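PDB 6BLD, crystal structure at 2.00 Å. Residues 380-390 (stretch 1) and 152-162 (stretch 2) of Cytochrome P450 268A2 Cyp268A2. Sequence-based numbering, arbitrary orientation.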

# COMPACT_ATOMS: atom_id res chain seq x y z
N ALA A 380 -11.92 -8.62 -1.67
CA ALA A 380 -13.17 -8.93 -0.97
C ALA A 380 -13.69 -7.72 -0.21
O ALA A 380 -14.91 -7.51 -0.13
CB ALA A 380 -12.96 -10.12 -0.03
N GLN A 381 -12.79 -6.92 0.36
CA GLN A 381 -13.22 -5.73 1.08
C GLN A 381 -13.80 -4.68 0.14
O GLN A 381 -14.81 -4.05 0.46
CB GLN A 381 -12.04 -5.15 1.87
CG GLN A 381 -11.58 -6.02 3.02
CD GLN A 381 -10.54 -5.33 3.89
OE1 GLN A 381 -10.75 -4.20 4.34
NE2 GLN A 381 -9.42 -6.00 4.12
N LEU A 382 -13.17 -4.49 -1.02
CA LEU A 382 -13.64 -3.48 -1.97
C LEU A 382 -14.97 -3.88 -2.60
O LEU A 382 -15.83 -3.03 -2.83
CB LEU A 382 -12.59 -3.22 -3.05
CG LEU A 382 -11.19 -2.92 -2.53
CD1 LEU A 382 -10.15 -3.05 -3.65
CD2 LEU A 382 -11.14 -1.55 -1.88
N ARG A 383 -15.14 -5.16 -2.90
CA ARG A 383 -16.43 -5.63 -3.40
C ARG A 383 -17.54 -5.41 -2.38
O ARG A 383 -18.66 -5.02 -2.73
CB ARG A 383 -16.34 -7.11 -3.78
CG ARG A 383 -15.46 -7.41 -4.99
CD ARG A 383 -15.67 -8.84 -5.48
NE ARG A 383 -15.61 -9.81 -4.39
CZ ARG A 383 -14.52 -10.50 -4.07
NH1 ARG A 383 -13.40 -10.33 -4.75
NH2 ARG A 383 -14.56 -11.36 -3.06
N ALA A 384 -17.24 -5.64 -1.10
CA ALA A 384 -18.27 -5.55 -0.07
C ALA A 384 -18.63 -4.11 0.26
O ALA A 384 -19.81 -3.78 0.39
CB ALA A 384 -17.80 -6.28 1.19
N ILE A 385 -17.63 -3.23 0.39
CA ILE A 385 -17.91 -1.87 0.83
C ILE A 385 -18.58 -1.07 -0.29
O ILE A 385 -19.46 -0.24 -0.03
CB ILE A 385 -16.62 -1.18 1.33
CG1 ILE A 385 -16.96 0.12 2.06
CG2 ILE A 385 -15.64 -0.93 0.19
CD1 ILE A 385 -17.74 -0.09 3.34
N PHE A 386 -18.19 -1.31 -1.54
CA PHE A 386 -18.80 -0.57 -2.64
C PHE A 386 -20.17 -1.13 -3.01
O PHE A 386 -21.01 -0.39 -3.53
CB PHE A 386 -17.87 -0.57 -3.86
CG PHE A 386 -16.76 0.43 -3.76
CD1 PHE A 386 -17.02 1.79 -3.87
CD2 PHE A 386 -15.45 0.03 -3.53
CE1 PHE A 386 -16.00 2.72 -3.78
CE2 PHE A 386 -14.43 0.95 -3.43
CZ PHE A 386 -14.70 2.30 -3.55
N GLY A 387 -20.40 -2.41 -2.74
CA GLY A 387 -21.74 -2.95 -2.92
C GLY A 387 -22.71 -2.43 -1.87
O GLY A 387 -23.88 -2.17 -2.17
N GLU A 388 -22.23 -2.26 -0.63
CA GLU A 388 -23.09 -1.73 0.42
C GLU A 388 -23.33 -0.24 0.26
O GLU A 388 -24.42 0.25 0.59
CB GLU A 388 -22.47 -2.02 1.79
CG GLU A 388 -22.62 -3.45 2.24
CD GLU A 388 -24.04 -3.97 2.06
OE1 GLU A 388 -24.99 -3.23 2.37
OE2 GLU A 388 -24.19 -5.12 1.61
N LEU A 389 -22.34 0.50 -0.24
CA LEU A 389 -22.56 1.92 -0.53
C LEU A 389 -23.61 2.11 -1.61
O LEU A 389 -24.33 3.11 -1.61
CB LEU A 389 -21.24 2.58 -0.93
CG LEU A 389 -20.24 2.85 0.19
CD1 LEU A 389 -18.86 3.18 -0.38
CD2 LEU A 389 -20.72 3.96 1.11
N LEU A 390 -23.72 1.15 -2.54
CA LEU A 390 -24.75 1.22 -3.56
C LEU A 390 -26.08 0.67 -3.06
O LEU A 390 -27.14 1.06 -3.56
CB LEU A 390 -24.30 0.48 -4.82
CG LEU A 390 -23.11 1.09 -5.56
CD1 LEU A 390 -22.98 0.49 -6.96
CD2 LEU A 390 -23.23 2.60 -5.64
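Stretch 2, residues 152-162: DFVEHCAKELP

Stretch 2 rests on one side of the stretch 1 helix through a small, largely apolar contact with a glutamine at one end, with no direct hydrogen bond between the two and a single water bridging them at that end. Stretch 1 is helical throughout, each backbone N from Ala-384 onward reaching back four residues to a carbonyl, and the helix runs on beyond both ends. Stretch 2 is less regular. A helix takes in 153-158, with Asp-152 as its N-cap: the carboxylate accepts from Glu-155 N through Asp-152 OD2 (3.0 Å) and, weakly, from Val-154 N through Asp-152 OD1 (3.2 Å). The turn at 154-158 is wider, of the pi type, so that Ala-158 N bonds to Phe-153 O at 3.0 Å and Lys-159 N to Val-154 O at 3.0 Å. Past the loop residue Lys-159 a further helix takes in 160-162 and continues along the chain.

The axes of helix 380-390 and helix 153-158 approach no closer than 12.8 Å, and their directions differ by 107°, so the gap is spanned by side chains. The partners run in opposite order: Gln-381 meets Leu-161 and Pro-162, Ile-385 meets Leu-161 and Cys-157, and Leu-389 meets Cys-157 and Phe-153. Spacing of four residues puts Gln-381, Ile-385 and Leu-389 on the same side of their helix, and all three direct CA-to-CB toward stretch 2.

At the far end, Leu-389 CD1 lies 4.0 Å from Phe-153 CZ, against the edge of the ring and near its plane; the long aromatic side chain carries apolar surface across the wide separation. Leu-389 CD2 is 4.4 Å from Cys-157 SG. The compact, weakly polar thiol suits a buried place among aliphatic groups, and Ile-385 CD1 packs 3.9 Å from the same SG. Leu-161 gives up the most surface in the contact: its CD2 is 3.6 Å from Ile-385 CB and 3.4 Å from Gln-381 O, a carbonyl already engaged by Ile-385 N at 2.9 Å. Leu-161 and Ile-385 are both buried, and their branched aliphatic side chains pack by van der Waals contact without bringing in a polar group that would need a partner.

The backbones draw nearest here, with Gln-381 CA and Leu-161 CA 7.2 Å apart. Gln-381 extends its amide past Leu-161 to Pro-162, where Gln-381 OE1 stands 3.2 Å from Pro-162 CA. Pro-162 N, 3.5 Å from Gln-381 OE1, has no hydrogen to share. The amide's other end does find a polar link, for Gln-381 NE2 donates to a water oxygen at 3.0 Å, and that water donates to Pro-162 O at 2.7 Å.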

# COMPACT_ATOMS: atom_id res chain seq x y z
N ASP A 152 -17.09 13.36 7.06
CA ASP A 152 -15.84 12.92 6.45
C ASP A 152 -15.94 11.45 6.07
O ASP A 152 -16.16 10.59 6.93
CB ASP A 152 -14.67 13.15 7.40
CG ASP A 152 -13.37 12.57 6.88
OD1 ASP A 152 -13.13 12.65 5.66
OD2 ASP A 152 -12.59 12.04 7.69
N PHE A 153 -15.77 11.16 4.78
CA PHE A 153 -15.87 9.78 4.30
C PHE A 153 -14.70 8.93 4.76
O PHE A 153 -14.84 7.71 4.91
CB PHE A 153 -15.98 9.77 2.77
CG PHE A 153 -16.10 8.40 2.18
CD1 PHE A 153 -17.29 7.69 2.27
CD2 PHE A 153 -15.03 7.81 1.52
CE1 PHE A 153 -17.41 6.43 1.72
CE2 PHE A 153 -15.14 6.55 0.97
CZ PHE A 153 -16.33 5.86 1.07
N VAL A 154 -13.54 9.54 4.99
CA VAL A 154 -12.35 8.78 5.37
C VAL A 154 -12.52 8.20 6.77
O VAL A 154 -12.31 7.01 7.00
CB VAL A 154 -11.09 9.65 5.26
CG1 VAL A 154 -9.88 8.89 5.79
CG2 VAL A 154 -10.87 10.09 3.82
N GLU A 155 -12.90 9.05 7.73
CA GLU A 155 -12.99 8.60 9.11
C GLU A 155 -14.22 7.74 9.37
O GLU A 155 -14.16 6.83 10.21
CB GLU A 155 -12.99 9.81 10.06
CG GLU A 155 -12.49 9.50 11.46
CD GLU A 155 -10.99 9.30 11.52
OE1 GLU A 155 -10.30 9.65 10.54
OE2 GLU A 155 -10.50 8.79 12.55
N HIS A 156 -15.32 7.99 8.67
CA HIS A 156 -16.58 7.31 8.93
C HIS A 156 -16.80 6.09 8.03
O HIS A 156 -17.84 5.45 8.15
CB HIS A 156 -17.75 8.28 8.78
CG HIS A 156 -17.88 9.24 9.91
ND1 HIS A 156 -16.89 10.14 10.25
CD2 HIS A 156 -18.89 9.44 10.80
CE1 HIS A 156 -17.29 10.86 11.29
NE2 HIS A 156 -18.49 10.45 11.64
N CYS A 157 -15.86 5.77 7.15
CA CYS A 157 -16.06 4.64 6.25
C CYS A 157 -14.76 4.04 5.74
O CYS A 157 -14.50 2.85 5.93
CB CYS A 157 -16.93 5.07 5.06
SG CYS A 157 -17.31 3.73 3.91
N ALA A 158 -13.92 4.87 5.10
CA ALA A 158 -12.75 4.35 4.41
C ALA A 158 -11.79 3.63 5.36
O ALA A 158 -11.19 2.62 5.00
CB ALA A 158 -12.02 5.48 3.68
N LYS A 159 -11.65 4.14 6.58
CA LYS A 159 -10.73 3.55 7.54
C LYS A 159 -11.37 2.44 8.37
O LYS A 159 -10.65 1.70 9.05
CB LYS A 159 -10.18 4.62 8.48
CG LYS A 159 -11.19 5.13 9.50
CD LYS A 159 -10.52 5.61 10.78
CE LYS A 159 -11.53 5.78 11.90
NZ LYS A 159 -10.95 6.46 13.09
N GLU A 160 -12.70 2.29 8.32
CA GLU A 160 -13.38 1.40 9.25
C GLU A 160 -13.31 -0.06 8.81
O GLU A 160 -13.00 -0.94 9.62
CB GLU A 160 -14.84 1.83 9.42
CG GLU A 160 -15.06 2.80 10.57
CD GLU A 160 -14.30 2.41 11.82
OE1 GLU A 160 -14.49 1.28 12.31
OE2 GLU A 160 -13.50 3.24 12.31
N LEU A 161 -13.59 -0.34 7.54
CA LEU A 161 -13.60 -1.72 7.07
C LEU A 161 -12.22 -2.37 7.12
O LEU A 161 -12.12 -3.54 7.53
CB LEU A 161 -14.18 -1.81 5.65
CG LEU A 161 -14.37 -3.25 5.16
CD1 LEU A 161 -15.28 -4.02 6.11
CD2 LEU A 161 -14.92 -3.29 3.75
N PRO A 162 -11.14 -1.69 6.71
CA PRO A 162 -9.82 -2.33 6.82
C PRO A 162 -9.45 -2.72 8.24
O PRO A 162 -8.94 -3.83 8.45
CB PRO A 162 -8.87 -1.27 6.26
CG PRO A 162 -9.70 -0.51 5.30
CD PRO A 162 -11.06 -0.43 5.94
O HOH W 1 -7.68 -4.85 6.27